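Local coordinates for dihydropteridine reductase (Caenorhabditis elegans, PDB 1OOE), which probably reduces quinonoid dihydrobiopterin to tetrahydrobiopterin with NADH or NADPH, as a homodimeric member of the short-chain dehydrogenase/reductase family, at residues A[18-28]-A[202-210]; A[167-176]-A[215-225]. One frame throughout, in Å; residues are numbered along the deposited sequence. Where two conformers were deposited one is given.

Both contacts involve the last helix, 198-210, of one Rossmann-type fold: it is a partner in contact 1 and packs against the strands of contact 2. Contact 1 sets it against helix 14-25 on one face of the sheet by van der Waals contact, with no hydrogen bond between its segments; buried at Ile-19, Phe-23 and Leu-205, it is partly open at Phe-22 and Leu-206 and exposed at Glu-203. Contact 2 lies within the sheet, where strands 169-175 and 221-227 pair through backbone hydrogen bonds, buried along most of strand 169-175. Trp-208 joins the two: its ring packs on Leu-171, Pro-216 and Leu-222, and its O probably accepts a hydrogen bond from Arg-215 NE, 2.7 Å away.

Contact 1. Residues A[18-28]-A[202-210]; sequences AILEFFKKNGY and SEHLLKWTT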
loop_
_atom_site.group_PDB
_atom_site.type_symbol
_atom_site.label_atom_id
_atom_site.label_comp_id
_atom_site.label_asym_id
_atom_site.label_seq_id
_atom_site.Cartn_x
_atom_site.Cartn_y
_atom_site.Cartn_z
ATOM N N ALA A 18 -5.383 -4.677 26.209
ATOM C CA ALA A 18 -5.157 -6.002 26.776
ATOM C C ALA A 18 -3.660 -6.302 26.826
ATOM O O ALA A 18 -3.151 -6.836 27.815
ATOM C CB ALA A 18 -5.872 -7.061 25.943
ATOM N N ILE A 19 -2.962 -5.969 25.745
ATOM C CA ILE A 19 -1.524 -6.198 25.665
ATOM C C ILE A 19 -0.799 -5.346 26.705
ATOM O O ILE A 19 0.061 -5.841 27.432
ATOM C CB ILE A 19 -0.992 -5.865 24.247
ATOM C CG1 ILE A 19 -1.570 -6.865 23.243
ATOM C CG2 ILE A 19 0.540 -5.920 24.219
ATOM C CD1 ILE A 19 -1.370 -6.470 21.795
ATOM N N LEU A 20 -1.162 -4.069 26.781
ATOM C CA LEU A 20 -0.547 -3.154 27.735
ATOM C C LEU A 20 -0.724 -3.656 29.167
ATOM O O LEU A 20 0.236 -3.716 29.938
ATOM C CB LEU A 20 -1.156 -1.754 27.579
ATOM C CG LEU A 20 -0.557 -0.604 28.399
ATOM C CD1 LEU A 20 -0.882 0.730 27.725
ATOM C CD2 LEU A 20 -1.095 -0.641 29.818
ATOM N N GLU A 21 -1.950 -4.030 29.521
ATOM C CA GLU A 21 -2.224 -4.532 30.864
ATOM C C GLU A 21 -1.443 -5.810 31.165
ATOM O O GLU A 21 -0.912 -5.980 32.264
ATOM C CB GLU A 21 -3.721 -4.806 31.037
ATOM C CG GLU A 21 -4.601 -3.567 31.095
ATOM C CD GLU A 21 -4.212 -2.626 32.219
ATOM O OE1 GLU A 21 -3.699 -3.110 33.252
ATOM O OE2 GLU A 21 -4.435 -1.404 32.077
ATOM N N PHE A 22 -1.375 -6.707 30.187
ATOM C CA PHE A 22 -0.678 -7.973 30.361
ATOM C C PHE A 22 0.818 -7.806 30.622
ATOM O O PHE A 22 1.366 -8.439 31.524
ATOM C CB PHE A 22 -0.891 -8.864 29.137
ATOM C CG PHE A 22 -0.421 -10.276 29.327
ATOM C CD1 PHE A 22 -1.094 -11.136 30.189
ATOM C CD2 PHE A 22 0.696 -10.746 28.649
ATOM C CE1 PHE A 22 -0.660 -12.448 30.372
ATOM C CE2 PHE A 22 1.140 -12.058 28.825
ATOM C CZ PHE A 22 0.461 -12.908 29.686
ATOM N N PHE A 23 1.485 -6.963 29.838
ATOM C CA PHE A 23 2.916 -6.759 30.044
ATOM C C PHE A 23 3.185 -6.061 31.369
ATOM O O PHE A 23 4.174 -6.353 32.045
ATOM C CB PHE A 23 3.531 -5.963 28.886
ATOM C CG PHE A 23 3.942 -6.822 27.720
ATOM C CD1 PHE A 23 2.984 -7.394 26.885
ATOM C CD2 PHE A 23 5.287 -7.103 27.486
ATOM C CE1 PHE A 23 3.360 -8.237 25.836
ATOM C CE2 PHE A 23 5.672 -7.942 26.443
ATOM C CZ PHE A 23 4.706 -8.512 25.615
ATOM N N LYS A 24 2.299 -5.143 31.737
ATOM C CA LYS A 24 2.432 -4.417 32.993
ATOM C C LYS A 24 2.348 -5.409 34.151
ATOM O O LYS A 24 3.137 -5.350 35.098
ATOM C CB LYS A 24 1.313 -3.382 33.112
ATOM C CG LYS A 24 1.435 -2.446 34.299
ATOM C CD LYS A 24 0.235 -1.508 34.367
ATOM C CE LYS A 24 0.344 -0.546 35.537
ATOM N NZ LYS A 24 -0.846 0.341 35.642
ATOM N N LYS A 25 1.390 -6.328 34.070
ATOM C CA LYS A 25 1.212 -7.332 35.111
ATOM C C LYS A 25 2.446 -8.222 35.210
ATOM O O LYS A 25 2.743 -8.776 36.272
ATOM C CB LYS A 25 -0.021 -8.195 34.818
ATOM C CG LYS A 25 -0.246 -9.315 35.831
ATOM C CD LYS A 25 -1.429 -10.199 35.453
ATOM C CE LYS A 25 -2.738 -9.426 35.484
ATOM N NZ LYS A 25 -3.013 -8.846 36.830
ATOM N N ASN A 26 3.167 -8.348 34.101
ATOM C CA ASN A 26 4.361 -9.178 34.061
ATOM C C ASN A 26 5.673 -8.428 34.282
ATOM O O ASN A 26 6.730 -8.863 33.826
ATOM C CB ASN A 26 4.401 -9.958 32.745
ATOM C CG ASN A 26 3.509 -11.187 32.778
ATOM O OD1 ASN A 26 3.895 -12.232 33.304
ATOM N ND2 ASN A 26 2.305 -11.062 32.233
ATOM N N GLY A 27 5.593 -7.295 34.977
ATOM C CA GLY A 27 6.782 -6.525 35.305
ATOM C C GLY A 27 7.413 -5.577 34.303
ATOM O O GLY A 27 8.507 -5.069 34.555
ATOM N N TYR A 28 6.754 -5.325 33.174
ATOM C CA TYR A 28 7.323 -4.416 32.184
ATOM C C TYR A 28 6.834 -2.979 32.336
ATOM O O TYR A 28 5.750 -2.729 32.859
ATOM C CB TYR A 28 6.988 -4.876 30.760
ATOM C CG TYR A 28 7.749 -6.089 30.279
ATOM C CD1 TYR A 28 7.393 -7.370 30.693
ATOM C CD2 TYR A 28 8.831 -5.952 29.407
ATOM C CE1 TYR A 28 8.094 -8.488 30.252
ATOM C CE2 TYR A 28 9.539 -7.061 28.959
ATOM C CZ TYR A 28 9.166 -8.327 29.386
ATOM O OH TYR A 28 9.864 -9.429 28.950
ATOM N N SER A 202 -1.645 -11.731 23.638
ATOM C CA SER A 202 -0.775 -11.148 24.656
ATOM C C SER A 202 0.247 -12.171 25.133
ATOM O O SER A 202 1.426 -11.851 25.301
ATOM C CB SER A 202 -1.598 -10.647 25.848
ATOM O OG SER A 202 -2.519 -9.648 25.446
ATOM N N GLU A 203 -0.212 -13.400 25.345
ATOM C CA GLU A 203 0.663 -14.473 25.793
ATOM C C GLU A 203 1.760 -14.766 24.774
ATOM O O GLU A 203 2.923 -14.954 25.146
ATOM C CB GLU A 203 -0.158 -15.736 26.074
ATOM C CG GLU A 203 -0.838 -15.722 27.437
ATOM C CD GLU A 203 -1.923 -16.774 27.564
ATOM O OE1 GLU A 203 -1.776 -17.859 26.966
ATOM O OE2 GLU A 203 -2.919 -16.519 28.271
ATOM N N HIS A 204 1.411 -14.799 23.491
ATOM C CA HIS A 204 2.430 -15.067 22.487
ATOM C C HIS A 204 3.412 -13.916 22.346
ATOM O O HIS A 204 4.600 -14.139 22.114
ATOM C CB HIS A 204 1.799 -15.409 21.134
ATOM C CG HIS A 204 1.377 -16.842 21.023
ATOM N ND1 HIS A 204 0.273 -17.346 21.676
ATOM C CD2 HIS A 204 1.946 -17.890 20.381
ATOM C CE1 HIS A 204 0.181 -18.644 21.442
ATOM N NE2 HIS A 204 1.185 -18.999 20.659
ATOM N N LEU A 205 2.938 -12.682 22.494
ATOM C CA LEU A 205 3.858 -11.555 22.394
ATOM C C LEU A 205 4.885 -11.623 23.524
ATOM O O LEU A 205 6.072 -11.375 23.304
ATOM C CB LEU A 205 3.107 -10.224 22.444
ATOM C CG LEU A 205 2.277 -9.864 21.208
ATOM C CD1 LEU A 205 1.512 -8.574 21.465
ATOM C CD2 LEU A 205 3.191 -9.717 19.997
ATOM N N LEU A 206 4.444 -11.961 24.732
ATOM C CA LEU A 206 5.383 -12.058 25.853
ATOM C C LEU A 206 6.390 -13.180 25.589
ATOM O O LEU A 206 7.587 -13.022 25.850
ATOM C CB LEU A 206 4.642 -12.312 27.176
ATOM C CG LEU A 206 5.521 -12.458 28.430
ATOM C CD1 LEU A 206 6.356 -11.201 28.625
ATOM C CD2 LEU A 206 4.649 -12.710 29.649
ATOM N N LYS A 207 5.913 -14.302 25.056
ATOM C CA LYS A 207 6.793 -15.431 24.757
ATOM C C LYS A 207 7.844 -15.074 23.708
ATOM O O LYS A 207 9.033 -15.335 23.894
ATOM C CB LYS A 207 5.992 -16.638 24.259
ATOM C CG LYS A 207 6.862 -17.875 24.031
ATOM C CD LYS A 207 6.081 -19.073 23.506
ATOM C CE LYS A 207 5.568 -18.842 22.089
ATOM N NZ LYS A 207 4.978 -20.087 21.504
ATOM N N TRP A 208 7.404 -14.484 22.601
ATOM C CA TRP A 208 8.327 -14.111 21.539
ATOM C C TRP A 208 9.295 -13.018 21.990
ATOM O O TRP A 208 10.424 -12.936 21.498
ATOM C CB TRP A 208 7.561 -13.645 20.294
ATOM C CG TRP A 208 6.638 -14.680 19.696
ATOM C CD1 TRP A 208 6.818 -16.032 19.681
ATOM C CD2 TRP A 208 5.423 -14.429 18.973
ATOM N NE1 TRP A 208 5.790 -16.642 18.991
ATOM C CE2 TRP A 208 4.922 -15.678 18.546
ATOM C CE3 TRP A 208 4.713 -13.268 18.641
ATOM C CZ2 TRP A 208 3.740 -15.801 17.805
ATOM C CZ3 TRP A 208 3.536 -13.388 17.902
ATOM C CH2 TRP A 208 3.065 -14.646 17.493
ATOM N N THR A 209 8.860 -12.181 22.926
ATOM C CA THR A 209 9.712 -11.103 23.422
ATOM C C THR A 209 10.829 -11.633 24.316
ATOM O O THR A 209 11.977 -11.185 24.225
ATOM C CB THR A 209 8.893 -10.062 24.224
ATOM O OG1 THR A 209 7.915 -9.458 23.368
ATOM C CG2 THR A 209 9.801 -8.968 24.770
ATOM N N THR A 210 10.491 -12.599 25.163
ATOM C CA THR A 210 11.450 -13.176 26.106
ATOM C C THR A 210 12.253 -14.381 25.611
ATOM O O THR A 210 13.352 -14.640 26.110
ATOM C CB THR A 210 10.742 -13.574 27.416
ATOM O OG1 THR A 210 9.726 -14.544 27.140
ATOM C CG2 THR A 210 10.105 -12.358 28.062
#
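Helix 14-25, whose start carries what is probably the glycine-rich motif of a Rossmann fold, packs on helix 198-210, their axes 9.8 Å apart and crossing at -51°. Phe-23 is a knob in the hole formed by Ser-202, Leu-205, Leu-206 and Thr-209; its CZ reaches the backbone N of Leu-206 at 3.6 Å, while CB of Leu-205 lies in the ring plane at the edge. Phe-22 already points at the other helix, and its CG, anti to the backbone N (chi1 -170°), carries the ring on until CE2 meets CD2 of Leu-206 at 3.7 Å and CD2 lies 3.6 Å from CB of Ser-202. Over the centre of one face of this ring sits ND2 of Asn-26, held by a bond to the carbonyl O of Phe-22. Replacing Phe-22 by an alanine removes the ring, which would probably open a gap between the helices beside Leu-206 CD2 and leave the Asn-26 amide with no ring beneath it. A Schellman motif with Gly-27 at C-prime ends the first helix and brings in Tyr-28. Leu-206 divides its methyls between neighbours: CD2 also touches CG of Asn-26, while CD1 rests 3.6 Å from CE1 of Tyr-28.

Contact 2. Residues A[167-176]-A[215-225]; sequences NSAVLTIMPV and RPSSGALLKIT
Strands 169-175 and 221-227 are parallel neighbours in the central Rossmann sheet, and the ladder between them alternates donors and acceptors. Thr-172 N binds Ala-220 O, Thr-172 O takes the N-H of Leu-222 at 2.8 Å, and Met-174 and Val-176 extend the pattern through Leu-222 O, Ile-224 N and Ile-224 O. Ahead of the second strand a type II turn, Ser-217 to Ala-220, takes over the pairing. Gly-219 N approaches Val-170 O in its carbonyl plane at 2.7 Å, and the hydroxyl OG of Ser-218 accepts the N-H of Val-170 at 3.1 Å. That hydroxyl stands anti to the Ser-218 backbone N (chi1 -178°), which carries it across to the neighbouring strand. On one face Leu-221 lies alongside Thr-172, and Met-174, bent at chi3, lays its CE 3.7 Å from CB of Leu-221. The other face is lined by Leu-171, whose CD1 touches CD of Pro-216 at 3.7 Å, and by Ile-173, Leu-222 and Ile-224; helix 198-210 packs on this side through Trp-208 and Ile-201. The chain between these adjacent parallel strands, which includes helix 198-210, forms a beta-alpha-beta crossover of the kind on which Rossmann folds are built.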
loop_
_atom_site.group_PDB
_atom_site.type_symbol
_atom_site.label_atom_id
_atom_site.label_comp_id
_atom_site.label_asym_id
_atom_site.label_seq_id
_atom_site.Cartn_x
_atom_site.Cartn_y
_atom_site.Cartn_z
ATOM N N ASN A 167 19.846 -9.280 14.723
ATOM C CA ASN A 167 19.180 -10.367 15.426
ATOM C C ASN A 167 17.724 -10.106 15.802
ATOM O O ASN A 167 17.108 -10.926 16.482
ATOM C CB ASN A 167 19.981 -10.721 16.682
ATOM C CG ASN A 167 21.406 -11.149 16.363
ATOM O OD1 ASN A 167 22.318 -10.958 17.169
ATOM N ND2 ASN A 167 21.599 -11.739 15.190
ATOM N N SER A 168 17.171 -8.977 15.369
ATOM C CA SER A 168 15.775 -8.675 15.686
ATOM C C SER A 168 14.848 -9.367 14.696
ATOM O O SER A 168 15.284 -9.858 13.654
ATOM C CB SER A 168 15.524 -7.164 15.650
ATOM O OG SER A 168 15.710 -6.639 14.346
ATOM N N ALA A 169 13.562 -9.403 15.026
ATOM C CA ALA A 169 12.585 -10.035 14.148
ATOM C C ALA A 169 11.341 -9.176 14.038
ATOM O O ALA A 169 11.015 -8.421 14.955
ATOM C CB ALA A 169 12.206 -11.414 14.688
ATOM N N VAL A 170 10.666 -9.280 12.898
ATOM C CA VAL A 170 9.410 -8.574 12.681
ATOM C C VAL A 170 8.376 -9.673 12.426
ATOM O O VAL A 170 8.621 -10.597 11.642
ATOM C CB VAL A 170 9.479 -7.598 11.470
ATOM C CG1 VAL A 170 9.880 -8.338 10.207
ATOM C CG2 VAL A 170 8.136 -6.914 11.283
ATOM N N LEU A 171 7.251 -9.602 13.133
ATOM C CA LEU A 171 6.176 -10.585 12.988
ATOM C C LEU A 171 4.875 -9.822 12.765
ATOM O O LEU A 171 4.607 -8.834 13.446
ATOM C CB LEU A 171 6.070 -11.459 14.247
ATOM C CG LEU A 171 7.293 -12.320 14.583
ATOM C CD1 LEU A 171 7.025 -13.112 15.856
ATOM C CD2 LEU A 171 7.606 -13.257 13.418
ATOM N N THR A 172 4.069 -10.280 11.810
ATOM C CA THR A 172 2.813 -9.603 11.486
ATOM C C THR A 172 1.630 -10.555 11.681
ATOM O O THR A 172 1.542 -11.587 11.023
ATOM C CB THR A 172 2.872 -9.071 10.034
ATOM O OG1 THR A 172 3.860 -8.033 9.955
ATOM C CG2 THR A 172 1.530 -8.505 9.597
ATOM N N ILE A 173 0.729 -10.206 12.599
ATOM C CA ILE A 173 -0.419 -11.063 12.897
ATOM C C ILE A 173 -1.653 -10.800 12.038
ATOM O O ILE A 173 -1.920 -9.669 11.642
ATOM C CB ILE A 173 -0.825 -10.958 14.388
ATOM C CG1 ILE A 173 -1.295 -9.540 14.721
ATOM C CG2 ILE A 173 0.360 -11.328 15.275
ATOM C CD1 ILE A 173 -1.819 -9.385 16.142
ATOM N N MET A 174 -2.404 -11.865 11.763
ATOM C CA MET A 174 -3.619 -11.773 10.956
ATOM C C MET A 174 -4.732 -12.630 11.565
ATOM O O MET A 174 -5.043 -13.716 11.070
ATOM C CB MET A 174 -3.346 -12.228 9.514
ATOM C CG MET A 174 -2.192 -11.497 8.822
ATOM S SD MET A 174 -1.984 -11.936 7.077
ATOM C CE MET A 174 -1.627 -13.717 7.205
ATOM N N PRO A 175 -5.332 -12.161 12.667
ATOM C CA PRO A 175 -6.407 -12.941 13.285
ATOM C C PRO A 175 -7.705 -12.840 12.479
ATOM O O PRO A 175 -8.064 -11.768 11.997
ATOM C CB PRO A 175 -6.530 -12.319 14.671
ATOM C CG PRO A 175 -6.167 -10.889 14.427
ATOM C CD PRO A 175 -4.985 -10.987 13.490
ATOM N N VAL A 176 -8.396 -13.965 12.328
ATOM C CA VAL A 176 -9.654 -13.995 11.585
ATOM C C VAL A 176 -10.781 -13.363 12.403
ATOM O O VAL A 176 -11.545 -12.542 11.890
ATOM C CB VAL A 176 -10.026 -15.451 11.208
ATOM C CG1 VAL A 176 -11.415 -15.500 10.582
ATOM C CG2 VAL A 176 -8.989 -16.006 10.235
ATOM N N ARG A 215 10.188 -17.924 18.348
ATOM C CA ARG A 215 9.673 -17.108 17.255
ATOM C C ARG A 215 9.616 -17.753 15.880
ATOM O O ARG A 215 10.479 -18.556 15.515
ATOM C CB ARG A 215 10.521 -15.843 17.097
ATOM C CG ARG A 215 10.589 -14.930 18.292
ATOM C CD ARG A 215 11.659 -13.879 18.065
ATOM N NE ARG A 215 11.743 -12.941 19.177
ATOM C CZ ARG A 215 12.658 -11.982 19.286
ATOM N NH1 ARG A 215 13.581 -11.826 18.346
ATOM N NH2 ARG A 215 12.648 -11.178 20.339
ATOM N N PRO A 216 8.575 -17.417 15.100
ATOM C CA PRO A 216 8.438 -17.952 13.745
ATOM C C PRO A 216 9.507 -17.171 12.965
ATOM O O PRO A 216 10.131 -16.271 13.526
ATOM C CB PRO A 216 7.029 -17.524 13.341
ATOM C CG PRO A 216 6.298 -17.469 14.649
ATOM C CD PRO A 216 7.308 -16.822 15.561
ATOM N N SER A 217 9.711 -17.489 11.691
ATOM C CA SER A 217 10.714 -16.778 10.891
ATOM C C SER A 217 10.389 -15.285 10.793
ATOM O O SER A 217 9.230 -14.913 10.659
ATOM C CB SER A 217 10.782 -17.364 9.476
ATOM O OG SER A 217 11.106 -18.744 9.497
ATOM N N SER A 218 11.411 -14.434 10.862
ATOM C CA SER A 218 11.196 -12.993 10.757
ATOM C C SER A 218 10.563 -12.713 9.401
ATOM O O SER A 218 10.998 -13.258 8.384
ATOM C CB SER A 218 12.519 -12.232 10.869
ATOM O OG SER A 218 12.307 -10.830 10.807
ATOM N N GLY A 219 9.532 -11.872 9.399
ATOM C CA GLY A 219 8.831 -11.532 8.171
ATOM C C GLY A 219 7.562 -12.345 7.973
ATOM O O GLY A 219 6.805 -12.124 7.021
ATOM N N ALA A 220 7.311 -13.277 8.882
ATOM C CA ALA A 220 6.138 -14.136 8.778
ATOM C C ALA A 220 4.804 -13.401 8.879
ATOM O O ALA A 220 4.655 -12.466 9.662
ATOM C CB ALA A 220 6.201 -15.224 9.849
ATOM N N LEU A 221 3.845 -13.843 8.069
ATOM C CA LEU A 221 2.486 -13.307 8.071
ATOM C C LEU A 221 1.747 -14.452 8.767
ATOM O O LEU A 221 1.555 -15.521 8.186
ATOM C CB LEU A 221 1.982 -13.109 6.635
ATOM C CG LEU A 221 2.826 -12.171 5.757
ATOM C CD1 LEU A 221 2.224 -12.103 4.363
ATOM C CD2 LEU A 221 2.883 -10.777 6.372
ATOM N N LEU A 222 1.351 -14.219 10.015
ATOM C CA LEU A 222 0.721 -15.240 10.851
ATOM C C LEU A 222 -0.800 -15.213 10.945
ATOM O O LEU A 222 -1.367 -14.379 11.649
ATOM C CB LEU A 222 1.313 -15.144 12.260
ATOM C CG LEU A 222 2.848 -15.113 12.299
ATOM C CD1 LEU A 222 3.328 -14.704 13.692
ATOM C CD2 LEU A 222 3.407 -16.475 11.914
ATOM N N LYS A 223 -1.453 -16.141 10.252
ATOM C CA LYS A 223 -2.910 -16.217 10.288
ATOM C C LYS A 223 -3.311 -16.956 11.563
ATOM O O LYS A 223 -2.847 -18.068 11.826
ATOM C CB LYS A 223 -3.435 -16.953 9.052
ATOM C CG LYS A 223 -4.953 -16.967 8.927
ATOM C CD LYS A 223 -5.369 -17.576 7.598
ATOM C CE LYS A 223 -6.881 -17.609 7.431
ATOM N NZ LYS A 223 -7.252 -18.176 6.102
ATOM N N ILE A 224 -4.174 -16.333 12.356
ATOM C CA ILE A 224 -4.597 -16.924 13.612
ATOM C C ILE A 224 -6.067 -17.315 13.577
ATOM O O ILE A 224 -6.940 -16.478 13.349
ATOM C CB ILE A 224 -4.338 -15.947 14.768
ATOM C CG1 ILE A 224 -2.850 -15.576 14.779
ATOM C CG2 ILE A 224 -4.749 -16.577 16.097
ATOM C CD1 ILE A 224 -2.465 -14.561 15.833
ATOM N N THR A 225 -6.319 -18.601 13.799
ATOM C CA THR A 225 -7.674 -19.136 13.781
ATOM C C THR A 225 -8.004 -19.913 15.053
ATOM O O THR A 225 -7.115 -20.403 15.753
ATOM C CB THR A 225 -7.870 -20.070 12.568
ATOM O OG1 THR A 225 -6.888 -21.114 12.607
ATOM C CG2 THR A 225 -7.719 -19.295 11.264
HETATM O O HOH W 1 14.644 -13.274 16.305
HETATM O O HOH W 2 14.854 -10.037 10.258
#